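Long-range contacts in putative iron binding protein (Bordetella pertussis Tohama I, PDB 1Y9U), which binds ferric iron through tyrosine side chains and probably serves as a periplasmic solute-binding protein in iron uptake: residues Thr160-Leu171 / Leu315-Asn323; Ala198-Asn206 / Leu285-Gly293. One frame throughout, in Å; residues are numbered along the deposited sequence. Where two conformers were deposited one is given.

Contact 1 (Thr160-Leu171 / Leu315-Asn323)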
ATOM      1  N   THR A 160      -2.879   4.555 -21.440  1.00 12.17           N
ATOM      2  CA  THR A 160      -3.096   3.517 -20.430  1.00 11.78           C
ATOM      3  C   THR A 160      -3.761   2.287 -21.043  1.00 11.59           C
ATOM      4  O   THR A 160      -3.384   1.146 -20.748  1.00 11.18           O
ATOM      5  CB  THR A 160      -3.913   4.057 -19.263  1.00 11.97           C
ATOM      6  OG1 THR A 160      -3.185   5.117 -18.642  1.00 11.86           O
ATOM      7  CG2 THR A 160      -4.097   2.981 -18.176  1.00 12.66           C
ATOM      8  N   GLU A 161      -4.723   2.501 -21.932  1.00 11.95           N
ATOM      9  CA  GLU A 161      -5.364   1.395 -22.614  1.00 11.56           C
ATOM     10  C   GLU A 161      -4.372   0.601 -23.469  1.00 11.68           C
ATOM     11  O   GLU A 161      -4.380  -0.640 -23.474  1.00 11.34           O
ATOM     12  CB  GLU A 161      -6.512   1.913 -23.490  1.00 11.99           C
ATOM     13  CG  GLU A 161      -7.216   0.811 -24.227  1.00 13.28           C
ATOM     14  CD  GLU A 161      -8.344   1.272 -25.089  1.00 15.50           C
ATOM     15  OE1 GLU A 161      -8.703   0.484 -26.003  1.00 16.87           O
ATOM     16  OE2 GLU A 161      -8.875   2.391 -24.849  1.00 16.18           O
ATOM     17  N   LYS A 162      -3.508   1.314 -24.176  1.00 11.42           N
ATOM     18  CA  LYS A 162      -2.508   0.671 -25.014  1.00 11.96           C
ATOM     19  C   LYS A 162      -1.549  -0.148 -24.158  1.00 11.57           C
ATOM     20  O   LYS A 162      -1.195  -1.250 -24.527  1.00 11.58           O
ATOM     21  CB  LYS A 162      -1.751   1.719 -25.839  1.00 12.64           C
ATOM     22  CG  LYS A 162      -0.501   1.218 -26.543  1.00 16.36           C
ATOM     23  CD  LYS A 162      -0.035   2.203 -27.629  1.00 21.26           C
ATOM     24  CE  LYS A 162       0.716   1.461 -28.690  1.00 25.73           C
ATOM     25  NZ  LYS A 162      -0.153   0.971 -29.808  1.00 28.72           N
ATOM     26  N   TRP A 163      -1.147   0.400 -23.006  1.00 10.61           N
ATOM     27  CA  TRP A 163      -0.320  -0.341 -22.057  1.00 10.60           C
ATOM     28  C   TRP A 163      -1.010  -1.614 -21.604  1.00  9.80           C
ATOM     29  O   TRP A 163      -0.419  -2.682 -21.630  1.00 10.05           O
ATOM     30  CB  TRP A 163       0.007   0.544 -20.864  1.00 10.79           C
ATOM     31  CG  TRP A 163       0.935  -0.086 -19.872  1.00 10.83           C
ATOM     32  CD1 TRP A 163       2.270  -0.203 -19.999  1.00 12.00           C
ATOM     33  CD2 TRP A 163       0.584  -0.713 -18.631  1.00 10.62           C
ATOM     34  NE1 TRP A 163       2.801  -0.846 -18.909  1.00 10.25           N
ATOM     35  CE2 TRP A 163       1.785  -1.155 -18.041  1.00 10.75           C
ATOM     36  CE3 TRP A 163      -0.619  -0.904 -17.945  1.00 11.81           C
ATOM     37  CZ2 TRP A 163       1.819  -1.789 -16.795  1.00  9.96           C
ATOM     38  CZ3 TRP A 163      -0.587  -1.548 -16.714  1.00 10.99           C
ATOM     39  CH2 TRP A 163       0.628  -1.971 -16.156  1.00 11.39           C
ATOM     40  N   LEU A 164      -2.263  -1.509 -21.189  1.00  9.59           N
ATOM     41  CA  LEU A 164      -3.016  -2.677 -20.746  1.00  9.71           C
ATOM     42  C   LEU A 164      -3.089  -3.761 -21.811  1.00  9.53           C
ATOM     43  O   LEU A 164      -2.905  -4.939 -21.517  1.00  9.82           O
ATOM     44  CB  LEU A 164      -4.425  -2.296 -20.288  1.00 10.05           C
ATOM     45  CG  LEU A 164      -4.491  -1.603 -18.921  1.00 10.80           C
ATOM     46  CD1 LEU A 164      -5.847  -0.958 -18.739  1.00 12.16           C
ATOM     47  CD2 LEU A 164      -4.167  -2.609 -17.795  1.00 11.56           C
ATOM     48  N   ARG A 165      -3.372  -3.371 -23.054  1.00 10.29           N
ATOM     49  CA  ARG A 165      -3.459  -4.344 -24.140  1.00 10.31           C
ATOM     50  C   ARG A 165      -2.090  -5.012 -24.404  1.00  9.94           C
ATOM     51  O   ARG A 165      -2.026  -6.211 -24.634  1.00  9.89           O
ATOM     52  CB  ARG A 165      -3.968  -3.687 -25.411  1.00 10.73           C
ATOM     53  CG  ARG A 165      -5.413  -3.325 -25.395  1.00 12.51           C
ATOM     54  CD  ARG A 165      -5.888  -2.818 -26.774  1.00 13.45           C
ATOM     55  NE  ARG A 165      -7.178  -2.172 -26.665  1.00 15.46           N
ATOM     56  CZ  ARG A 165      -8.322  -2.822 -26.540  1.00 15.49           C
ATOM     57  NH1 ARG A 165      -8.370  -4.146 -26.573  1.00 17.52           N
ATOM     58  NH2 ARG A 165      -9.456  -2.155 -26.394  1.00 18.91           N
ATOM     59  N   GLY A 166      -1.008  -4.250 -24.315  1.00  9.70           N
ATOM     60  CA  GLY A 166       0.320  -4.778 -24.549  1.00  9.77           C
ATOM     61  C   GLY A 166       0.751  -5.720 -23.426  1.00  9.75           C
ATOM     62  O   GLY A 166       1.377  -6.738 -23.660  1.00 10.63           O
ATOM     63  N   VAL A 167       0.422  -5.358 -22.183  1.00  9.48           N
ATOM     64  CA  VAL A 167       0.738  -6.210 -21.043  1.00  9.57           C
ATOM     65  C   VAL A 167      -0.068  -7.499 -21.104  1.00  9.41           C
ATOM     66  O   VAL A 167       0.491  -8.604 -20.967  1.00  9.43           O
ATOM     67  CB  VAL A 167       0.502  -5.479 -19.721  1.00  9.97           C
ATOM     68  CG1 VAL A 167       0.613  -6.429 -18.509  1.00 10.09           C
ATOM     69  CG2 VAL A 167       1.488  -4.351 -19.572  1.00 10.18           C
ATOM     70  N   LYS A 168      -1.365  -7.382 -21.379  1.00 10.14           N
ATOM     71  CA  LYS A 168      -2.202  -8.566 -21.560  1.00 10.64           C
ATOM     72  C   LYS A 168      -1.566  -9.533 -22.567  1.00 11.09           C
ATOM     73  O   LYS A 168      -1.472 -10.738 -22.343  1.00 11.42           O
ATOM     74  CB  LYS A 168      -3.631  -8.187 -21.986  1.00 11.18           C
ATOM     75  CG  LYS A 168      -4.510  -9.393 -22.300  1.00 13.29           C
ATOM     76  CD  LYS A 168      -5.829  -9.017 -22.908  1.00 15.74           C
ATOM     77  CE  LYS A 168      -6.591 -10.290 -23.244  1.00 17.08           C
ATOM     78  NZ  LYS A 168      -7.965 -10.073 -23.820  1.00 18.40           N
ATOM     79  N   ALA A 169      -1.122  -8.981 -23.687  1.00 10.87           N
ATOM     80  CA  ALA A 169      -0.569  -9.798 -24.769  1.00 11.91           C
ATOM     81  C   ALA A 169       0.695 -10.509 -24.326  1.00 11.09           C
ATOM     82  O   ALA A 169       1.055 -11.575 -24.863  1.00 11.68           O
ATOM     83  CB  ALA A 169      -0.265  -8.918 -25.952  1.00 12.82           C
ATOM     84  N   ASN A 170       1.390  -9.901 -23.361  1.00 10.17           N
ATOM     85  CA  ASN A 170       2.670 -10.417 -22.880  1.00  9.68           C
ATOM     86  C   ASN A 170       2.549 -11.456 -21.757  1.00  9.74           C
ATOM     87  O   ASN A 170       3.557 -12.042 -21.368  1.00 10.69           O
ATOM     88  CB  ASN A 170       3.559  -9.284 -22.356  1.00  9.86           C
ATOM     89  CG  ASN A 170       4.196  -8.444 -23.453  1.00  9.70           C
ATOM     90  OD1 ASN A 170       4.698  -7.337 -23.200  1.00 12.40           O
ATOM     91  ND2 ASN A 170       4.215  -8.976 -24.658  1.00 10.73           N
ATOM     92  N   LEU A 171       1.345 -11.684 -21.232  1.00  9.96           N
ATOM     93  CA  LEU A 171       1.219 -12.587 -20.096  1.00 10.32           C
ATOM     94  C   LEU A 171       1.596 -14.008 -20.433  1.00 10.57           C
ATOM     95  O   LEU A 171       1.219 -14.549 -21.468  1.00 11.17           O
ATOM     96  CB  LEU A 171      -0.177 -12.516 -19.472  1.00 10.38           C
ATOM     97  CG  LEU A 171      -0.593 -11.126 -18.956  1.00 11.52           C
ATOM     98  CD1 LEU A 171      -1.948 -11.206 -18.290  1.00 12.96           C
ATOM     99  CD2 LEU A 171       0.452 -10.518 -18.029  1.00 12.02           C
ATOM    100  N   LEU A 315     -11.423   0.377 -17.731  1.00 15.11           N
ATOM    101  CA  LEU A 315     -10.446   0.144 -18.804  1.00 15.26           C
ATOM    102  C   LEU A 315      -9.934  -1.303 -18.773  1.00 14.24           C
ATOM    103  O   LEU A 315      -9.779  -1.954 -19.796  1.00 13.63           O
ATOM    104  CB  LEU A 315      -9.265   1.107 -18.713  1.00 16.69           C
ATOM    105  CG  LEU A 315      -9.240   2.425 -19.465  1.00 18.76           C
ATOM    106  CD1 LEU A 315      -7.851   3.008 -19.345  1.00 19.71           C
ATOM    107  CD2 LEU A 315      -9.649   2.283 -20.932  1.00 18.81           C
ATOM    108  N   VAL A 316      -9.652  -1.820 -17.589  1.00 13.31           N
ATOM    109  CA  VAL A 316      -9.225  -3.195 -17.446  1.00 12.62           C
ATOM    110  C   VAL A 316     -10.264  -4.148 -18.045  1.00 12.90           C
ATOM    111  O   VAL A 316      -9.920  -5.088 -18.767  1.00 12.91           O
ATOM    112  CB  VAL A 316      -8.938  -3.504 -15.950  1.00 11.97           C
ATOM    113  CG1 VAL A 316      -8.803  -5.011 -15.702  1.00 11.77           C
ATOM    114  CG2 VAL A 316      -7.686  -2.760 -15.459  1.00 12.28           C
ATOM    115  N   ASP A 317     -11.540  -3.865 -17.792  1.00 13.42           N
ATOM    116  CA  ASP A 317     -12.626  -4.680 -18.336  1.00 14.28           C
ATOM    117  C   ASP A 317     -12.773  -4.529 -19.859  1.00 13.91           C
ATOM    118  O   ASP A 317     -12.991  -5.530 -20.555  1.00 14.74           O
ATOM    119  CB  ASP A 317     -13.945  -4.358 -17.648  1.00 15.11           C
ATOM    120  CG  ASP A 317     -14.962  -5.423 -17.843  1.00 19.28           C
ATOM    121  OD1 ASP A 317     -14.708  -6.600 -17.480  1.00 22.26           O
ATOM    122  OD2 ASP A 317     -16.066  -5.162 -18.343  1.00 25.86           O
ATOM    123  N   LYS A 318     -12.594  -3.307 -20.357  1.00 13.66           N
ATOM    124  CA  LYS A 318     -12.674  -3.020 -21.794  1.00 14.05           C
ATOM    125  C   LYS A 318     -11.716  -3.894 -22.573  1.00 13.99           C
ATOM    126  O   LYS A 318     -12.059  -4.455 -23.603  1.00 14.47           O
ATOM    127  CB  LYS A 318     -12.346  -1.547 -22.056  1.00 14.26           C
ATOM    128  CG  LYS A 318     -12.428  -1.122 -23.543  1.00 14.36           C
ATOM    129  CD  LYS A 318     -11.977   0.305 -23.772  1.00 14.06           C
ATOM    130  CE  LYS A 318     -12.216   0.728 -25.225  1.00 12.85           C
ATOM    131  NZ  LYS A 318     -11.690   2.072 -25.481  1.00 15.19           N
ATOM    132  N   VAL A 319     -10.493  -4.019 -22.076  1.00 13.30           N
ATOM    133  CA  VAL A 319      -9.465  -4.776 -22.770  1.00 13.78           C
ATOM    134  C   VAL A 319      -9.525  -6.287 -22.517  1.00 13.72           C
ATOM    135  O   VAL A 319      -8.735  -7.043 -23.105  1.00 14.74           O
ATOM    136  CB  VAL A 319      -8.031  -4.233 -22.506  1.00 14.91           C
ATOM    137  CG1 VAL A 319      -7.958  -2.736 -22.715  1.00 13.37           C
ATOM    138  CG2 VAL A 319      -7.521  -4.609 -21.132  1.00 15.40           C
ATOM    139  N   GLY A 320     -10.407  -6.733 -21.634  1.00 13.49           N
ATOM    140  CA  GLY A 320     -10.533  -8.149 -21.324  1.00 13.28           C
ATOM    141  C   GLY A 320      -9.228  -8.684 -20.739  1.00 13.00           C
ATOM    142  O   GLY A 320      -8.767  -9.756 -21.087  1.00 13.00           O
ATOM    143  N   PHE A 321      -8.635  -7.904 -19.840  1.00 12.75           N
ATOM    144  CA  PHE A 321      -7.304  -8.193 -19.295  1.00 11.90           C
ATOM    145  C   PHE A 321      -7.184  -9.579 -18.681  1.00 12.22           C
ATOM    146  O   PHE A 321      -6.129 -10.198 -18.785  1.00 12.92           O
ATOM    147  CB  PHE A 321      -6.954  -7.151 -18.250  1.00 11.84           C
ATOM    148  CG  PHE A 321      -5.514  -7.166 -17.832  1.00 11.79           C
ATOM    149  CD1 PHE A 321      -5.109  -7.879 -16.721  1.00 11.61           C
ATOM    150  CD2 PHE A 321      -4.553  -6.463 -18.542  1.00 11.80           C
ATOM    151  CE1 PHE A 321      -3.772  -7.880 -16.327  1.00 11.83           C
ATOM    152  CE2 PHE A 321      -3.235  -6.458 -18.143  1.00 11.73           C
ATOM    153  CZ  PHE A 321      -2.846  -7.172 -17.042  1.00 10.78           C
ATOM    154  N   ASP A 322      -8.238 -10.069 -18.038  1.00 12.91           N
ATOM    155  CA  ASP A 322      -8.186 -11.351 -17.343  1.00 14.32           C
ATOM    156  C   ASP A 322      -8.560 -12.546 -18.223  1.00 16.13           C
ATOM    157  O   ASP A 322      -8.566 -13.679 -17.748  1.00 16.68           O
ATOM    158  CB  ASP A 322      -9.104 -11.343 -16.121  1.00 14.35           C
ATOM    159  CG  ASP A 322      -8.588 -10.479 -14.991  1.00 13.80           C
ATOM    160  OD1 ASP A 322      -7.487  -9.882 -15.097  1.00 11.34           O
ATOM    161  OD2 ASP A 322      -9.260 -10.362 -13.943  1.00 15.67           O
ATOM    162  N   ASN A 323      -8.831 -12.321 -19.505  1.00 17.01           N
ATOM    163  CA  ASN A 323      -9.239 -13.430 -20.376  1.00 18.34           C
ATOM    164  C   ASN A 323      -8.057 -14.269 -20.833  1.00 20.27           C
ATOM    165  O   ASN A 323      -6.921 -14.015 -20.447  1.00 21.23           O
ATOM    166  CB  ASN A 323     -10.030 -12.923 -21.589  1.00 19.27           C
ATOM    167  CG  ASN A 323     -11.320 -12.230 -21.199  1.00 20.85           C
ATOM    168  OD1 ASN A 323     -11.905 -12.514 -20.156  1.00 24.70           O
ATOM    169  ND2 ASN A 323     -11.769 -11.313 -22.042  1.00 25.09           N
TER
HETATM  170  O   HOH W   1      -9.822   1.548 -28.289  1.00 15.97           O
HETATM  171  O   HOH W   2     -10.926  -5.545 -26.022  1.00 28.52           O
HETATM  172  O   HOH W   3      -7.879  -7.771 -25.562  1.00 28.28           O
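The backbones of helix 157-170 and the chain's C-terminal end come closest at K168 and F321, whose CA atoms are 5.6 Å apart, while the CA atoms of E161 and L315 lie 6.5 Å apart. Helix 303-318 closes in a Schellman motif at G320, which has a positive phi of 62°; beyond it the chain folds into a type I turn, G320 to N323, which sets F321 against helix 157-170 within the periplasmic binding protein fold. L164 is central to the apolar layer: its CD1 packs on L315 CB and V316 CG2, its CB on V319 CG2, and its CD2 meets F321 CD2 at 3.9 Å, the two side chains crossing at about a right angle. F321 has CG anti to its backbone N (chi1 -168°), which sends the ring in toward the helix; V167 CG1 touches CZ at the ring's edge, 3.8 Å away. V319 CG1 lies over one face of the R165 guanidinium, 3.8 Å from CZ of R165. The same guanidinium grips E161 side-on, NE and NH2 both donating to OE1, with NH2 to OE1 at 2.8 Å. E161 OE2 is left to K318 NZ, 2.9 Å away on the syn side and 32° out of the carboxylate plane, so one carboxylate joins two cations in a salt-bridge network. Such double engagement would be expected to favour the ionised carboxylate. Beyond the two segments, D322 bonds to S138 and G139, tying the terminal turn to a neighbouring loop. K168, an extended chain, carries its ammonium to the helix-ending turn, where NZ donates to V319 O in the carbonyl plane and, at 2.9 Å, to G320 O from above its plane, opposite the face used by N323 N.

Contact 2 (Ala198-Asn206 / Leu285-Gly293)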
ATOM      1  N   ALA A 198       6.216  -4.912  -3.138  1.00  7.96           N
ATOM      2  CA  ALA A 198       7.542  -5.131  -2.578  1.00  8.74           C
ATOM      3  C   ALA A 198       7.521  -5.810  -1.221  1.00 10.34           C
ATOM      4  O   ALA A 198       8.376  -6.611  -0.890  1.00  9.46           O
ATOM      5  CB  ALA A 198       8.241  -3.801  -2.464  1.00  8.46           C
ATOM      6  N   TYR A 199       6.640  -5.382  -0.273  0.50 12.83           N
ATOM      7  CA  TYR A 199       6.488  -6.112   1.128  0.50 12.98           C
ATOM      8  C   TYR A 199       6.385  -7.665   1.035  0.50 13.48           C
ATOM      9  O   TYR A 199       6.857  -8.407   1.929  0.50 15.02           O
ATOM     10  CB  TYR A 199       5.331  -5.558   2.093  0.50 12.35           C
ATOM     11  CG  TYR A 199       3.863  -5.747   1.591  0.50 13.39           C
ATOM     12  CD1 TYR A 199       3.250  -6.964   1.748  0.50 15.06           C
ATOM     13  CD2 TYR A 199       3.131  -4.737   1.010  0.50 14.86           C
ATOM     14  CE1 TYR A 199       1.967  -7.188   1.330  0.50 16.16           C
ATOM     15  CE2 TYR A 199       1.804  -4.999   0.545  0.50 13.68           C
ATOM     16  CZ  TYR A 199       1.273  -6.201   0.754  0.50 14.42           C
ATOM     17  OH  TYR A 199      -0.008  -6.350   0.273  0.50 18.29           O
ATOM     18  N   TYR A 200       5.779  -8.189  -0.014  1.00  9.98           N
ATOM     19  CA  TYR A 200       5.744  -9.640  -0.066  1.00  9.35           C
ATOM     20  C   TYR A 200       7.151 -10.236  -0.218  1.00  9.00           C
ATOM     21  O   TYR A 200       7.412 -11.350   0.248  1.00  9.21           O
ATOM     22  CB  TYR A 200       4.897 -10.169  -1.192  1.00  8.80           C
ATOM     23  CG  TYR A 200       3.429  -9.862  -1.048  1.00  8.71           C
ATOM     24  CD1 TYR A 200       2.771  -9.014  -1.945  1.00  9.30           C
ATOM     25  CD2 TYR A 200       2.679 -10.415  -0.024  1.00  9.81           C
ATOM     26  CE1 TYR A 200       1.435  -8.744  -1.820  1.00 10.05           C
ATOM     27  CE2 TYR A 200       1.339 -10.155   0.095  1.00 10.79           C
ATOM     28  CZ  TYR A 200       0.723  -9.324  -0.814  1.00 10.69           C
ATOM     29  OH  TYR A 200      -0.619  -9.063  -0.674  1.00 14.01           O
ATOM     30  N   VAL A 201       8.059  -9.495  -0.850  1.00  8.74           N
ATOM     31  CA  VAL A 201       9.447  -9.916  -0.987  1.00  9.14           C
ATOM     32  C   VAL A 201      10.131  -9.786   0.382  1.00  8.70           C
ATOM     33  O   VAL A 201      10.972 -10.614   0.726  1.00  9.75           O
ATOM     34  CB  VAL A 201      10.183  -9.117  -2.078  1.00  9.27           C
ATOM     35  CG1 VAL A 201      11.614  -9.651  -2.250  1.00 10.44           C
ATOM     36  CG2 VAL A 201       9.412  -9.158  -3.381  1.00 10.56           C
ATOM     37  N   GLY A 202       9.771  -8.775   1.178  1.00  9.13           N
ATOM     38  CA  GLY A 202      10.185  -8.709   2.570  1.00  9.61           C
ATOM     39  C   GLY A 202       9.794  -9.977   3.314  1.00  9.26           C
ATOM     40  O   GLY A 202      10.615 -10.561   4.027  1.00 10.21           O
ATOM     41  N   HIS A 203       8.559 -10.453   3.152  1.00  9.24           N
ATOM     42  CA  HIS A 203       8.123 -11.694   3.781  1.00  9.65           C
ATOM     43  C   HIS A 203       8.906 -12.885   3.272  1.00  9.36           C
ATOM     44  O   HIS A 203       9.414 -13.670   4.059  1.00 11.32           O
ATOM     45  CB  HIS A 203       6.634 -11.911   3.538  1.00  9.95           C
ATOM     46  CG  HIS A 203       5.752 -11.025   4.366  1.00 10.57           C
ATOM     47  ND1 HIS A 203       5.549 -11.231   5.715  1.00 12.46           N
ATOM     48  CD2 HIS A 203       5.039  -9.925   4.045  1.00 12.22           C
ATOM     49  CE1 HIS A 203       4.752 -10.292   6.185  1.00 12.75           C
ATOM     50  NE2 HIS A 203       4.430  -9.486   5.195  1.00 12.11           N
ATOM     51  N   MET A 204       9.009 -13.039   1.965  1.00  9.20           N
ATOM     52  CA  MET A 204       9.613 -14.238   1.419  1.00  8.86           C
ATOM     53  C   MET A 204      11.109 -14.367   1.707  1.00  8.65           C
ATOM     54  O   MET A 204      11.576 -15.443   2.087  1.00  9.67           O
ATOM     55  CB  MET A 204       9.358 -14.324  -0.072  1.00  9.40           C
ATOM     56  CG  MET A 204       7.880 -14.575  -0.438  1.00  9.52           C
ATOM     57  SD  MET A 204       7.582 -14.772  -2.220  1.00 10.94           S
ATOM     58  CE  MET A 204       7.752 -13.090  -2.769  1.00 10.78           C
ATOM     59  N   LYS A 205      11.847 -13.281   1.531  1.00  8.19           N
ATOM     60  CA  LYS A 205      13.290 -13.309   1.734  1.00  8.27           C
ATOM     61  C   LYS A 205      13.665 -13.419   3.207  1.00  8.37           C
ATOM     62  O   LYS A 205      14.747 -13.932   3.536  1.00 10.05           O
ATOM     63  CB  LYS A 205      13.980 -12.121   1.071  1.00  8.54           C
ATOM     64  CG  LYS A 205      13.998 -12.198  -0.439  1.00  8.43           C
ATOM     65  CD  LYS A 205      14.751 -11.044  -1.088  1.00  8.88           C
ATOM     66  CE  LYS A 205      14.897 -11.187  -2.628  1.00  9.35           C
ATOM     67  NZ  LYS A 205      15.969 -12.136  -3.026  1.00  9.84           N
ATOM     68  N   ASN A 206      12.768 -12.974   4.094  1.00  8.76           N
ATOM     69  CA  ASN A 206      12.980 -13.143   5.530  1.00  9.36           C
ATOM     70  C   ASN A 206      12.502 -14.490   6.056  1.00  9.70           C
ATOM     71  O   ASN A 206      12.743 -14.812   7.230  1.00 11.48           O
ATOM     72  CB  ASN A 206      12.324 -12.003   6.314  1.00  9.99           C
ATOM     73  CG  ASN A 206      13.176 -10.774   6.366  1.00 11.28           C
ATOM     74  OD1 ASN A 206      14.294 -10.798   6.901  1.00 13.59           O
ATOM     75  ND2 ASN A 206      12.670  -9.676   5.813  1.00 11.58           N
ATOM     76  N   LEU A 285      15.081   0.747   8.176  1.00 14.76           N
ATOM     77  CA  LEU A 285      14.329  -0.214   7.394  1.00 14.51           C
ATOM     78  C   LEU A 285      14.730  -1.638   7.741  1.00 14.23           C
ATOM     79  O   LEU A 285      15.877  -1.906   8.115  1.00 16.02           O
ATOM     80  CB  LEU A 285      14.630  -0.015   5.907  1.00 14.33           C
ATOM     81  CG  LEU A 285      14.377   1.384   5.325  1.00 14.26           C
ATOM     82  CD1 LEU A 285      14.867   1.452   3.882  1.00 14.65           C
ATOM     83  CD2 LEU A 285      12.920   1.782   5.394  1.00 14.85           C
ATOM     84  N   ASP A 286      13.785  -2.553   7.567  1.00 14.03           N
ATOM     85  CA  ASP A 286      14.136  -3.978   7.515  1.00 13.33           C
ATOM     86  C   ASP A 286      15.265  -4.182   6.501  1.00 12.73           C
ATOM     87  O   ASP A 286      15.267  -3.576   5.434  1.00 12.10           O
ATOM     88  CB  ASP A 286      12.939  -4.810   7.101  1.00 13.58           C
ATOM     89  CG  ASP A 286      13.309  -6.234   6.896  1.00 14.28           C
ATOM     90  OD1 ASP A 286      13.552  -6.924   7.907  1.00 15.63           O
ATOM     91  OD2 ASP A 286      13.441  -6.706   5.751  1.00 13.86           O
ATOM     92  N   ALA A 287      16.187  -5.096   6.799  1.00 13.32           N
ATOM     93  CA  ALA A 287      17.359  -5.284   5.968  1.00 12.88           C
ATOM     94  C   ALA A 287      17.023  -5.691   4.522  1.00 12.22           C
ATOM     95  O   ALA A 287      17.667  -5.248   3.606  1.00 12.65           O
ATOM     96  CB  ALA A 287      18.295  -6.319   6.586  1.00 13.53           C
ATOM     97  N   VAL A 288      16.057  -6.587   4.358  1.00 11.94           N
ATOM     98  CA  VAL A 288      15.610  -6.957   3.017  1.00 11.42           C
ATOM     99  C   VAL A 288      15.031  -5.733   2.285  1.00 10.72           C
ATOM    100  O   VAL A 288      15.373  -5.467   1.149  1.00 10.59           O
ATOM    101  CB  VAL A 288      14.596  -8.116   3.062  1.00 11.34           C
ATOM    102  CG1 VAL A 288      14.059  -8.397   1.673  1.00 11.56           C
ATOM    103  CG2 VAL A 288      15.244  -9.370   3.653  1.00 11.93           C
ATOM    104  N   VAL A 289      14.173  -4.984   2.959  1.00 10.92           N
ATOM    105  CA  VAL A 289      13.578  -3.807   2.331  1.00 10.87           C
ATOM    106  C   VAL A 289      14.681  -2.801   1.906  1.00 11.01           C
ATOM    107  O   VAL A 289      14.655  -2.261   0.810  1.00 11.41           O
ATOM    108  CB  VAL A 289      12.540  -3.165   3.257  1.00 10.43           C
ATOM    109  CG1 VAL A 289      12.032  -1.827   2.654  1.00 11.78           C
ATOM    110  CG2 VAL A 289      11.382  -4.116   3.507  1.00 10.78           C
ATOM    111  N   ALA A 290      15.671  -2.586   2.776  1.00 11.42           N
ATOM    112  CA  ALA A 290      16.800  -1.703   2.450  1.00 12.91           C
ATOM    113  C   ALA A 290      17.563  -2.169   1.214  1.00 12.91           C
ATOM    114  O   ALA A 290      18.026  -1.372   0.431  1.00 14.17           O
ATOM    115  CB  ALA A 290      17.748  -1.582   3.644  1.00 13.90           C
ATOM    116  N   SER A 291      17.653  -3.485   1.043  1.00 12.80           N
ATOM    117  CA  SER A 291      18.376  -4.079  -0.082  1.00 13.33           C
ATOM    118  C   SER A 291      17.749  -3.780  -1.425  1.00 12.99           C
ATOM    119  O   SER A 291      18.393  -3.932  -2.462  1.00 14.79           O
ATOM    120  CB  SER A 291      18.544  -5.597   0.100  1.00 13.63           C
ATOM    121  OG  SER A 291      17.383  -6.324  -0.265  1.00 14.30           O
ATOM    122  N   PHE A 292      16.491  -3.332  -1.430  1.00 12.72           N
ATOM    123  CA  PHE A 292      15.844  -2.968  -2.679  1.00 12.73           C
ATOM    124  C   PHE A 292      16.431  -1.682  -3.285  1.00 13.70           C
ATOM    125  O   PHE A 292      16.101  -1.316  -4.403  1.00 15.00           O
ATOM    126  CB  PHE A 292      14.334  -2.795  -2.473  1.00 11.76           C
ATOM    127  CG  PHE A 292      13.608  -4.023  -1.934  1.00 11.30           C
ATOM    128  CD1 PHE A 292      12.362  -3.869  -1.340  1.00 11.36           C
ATOM    129  CD2 PHE A 292      14.148  -5.300  -2.037  1.00 12.57           C
ATOM    130  CE1 PHE A 292      11.657  -4.984  -0.843  1.00 11.76           C
ATOM    131  CE2 PHE A 292      13.458  -6.412  -1.532  1.00 12.06           C
ATOM    132  CZ  PHE A 292      12.215  -6.248  -0.941  1.00 12.18           C
ATOM    133  N   GLY A 293      17.236  -0.973  -2.508  1.00 14.45           N
ATOM    134  CA  GLY A 293      17.908   0.227  -2.984  1.00 15.23           C
ATOM    135  C   GLY A 293      17.059   1.456  -2.745  1.00 15.34           C
ATOM    136  O   GLY A 293      16.037   1.392  -2.090  1.00 14.55           O
TER
HETATM  137  O   HOH W   4      15.736  -8.586   7.422  1.00 15.67           O
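N206 ND2 donates to D286 OD2 at 3.1 Å, and that oxygen is gripped by two further, weak bonds from V288 N and V289 N. D286 is thus the N-cap of helix 287-291, and its carboxylate joins that cap to the last turn of helix 198-206 in the solute-binding fold. The N206 bond is fairly straight (155°) and lies in the amide plane, but meets the carboxylate on its syn side and 33° out of plane. ND2 also donates to G202 O, one turn back, which helps fix the amide's rotation; a water joins N206 OD1 to D286 OD1. The helix axes pass 9.1 Å apart at 127°. V288 enters as a knob among V201, G202, K205 and N206, with CG1 3.8 Å from K205 CB. The CG of F292 is anti to its carbonyl carbon, and the ring's far end reaches A198 and V201. Y199 and Y200, which bind Fe(3+) in this protein though no iron is bound to this chain here, leave the backbone on the side away from 285-293, so the packing uses the other side of their helix. F292 CZ lies 3.7 Å from V201 CB, while V288 O sits over one face of the same ring, offset toward its rim.

How the contacts relate
Contact 1 and contact 2 lie apart in the fold, their centres 29 Å from each other and their nearest atoms about 14 Å apart without touching. Along the chain the order is 160-171, 198-206, 285-293 and 315-323, so contact 2 is nested inside the loop that contact 1 closes. They share no helix; helix 303-318 is the next after 287-291, and its C-terminal end enters contact 1. Contact 2 lies against the mixed sheet, the backbone of A198 bonding to D106 of strand 100-112. It carries two iron-binding tyrosines, whereas contact 1 reaches the site only indirectly: T160 and W163 pack on helix 142-155, which includes the iron-binding Y143.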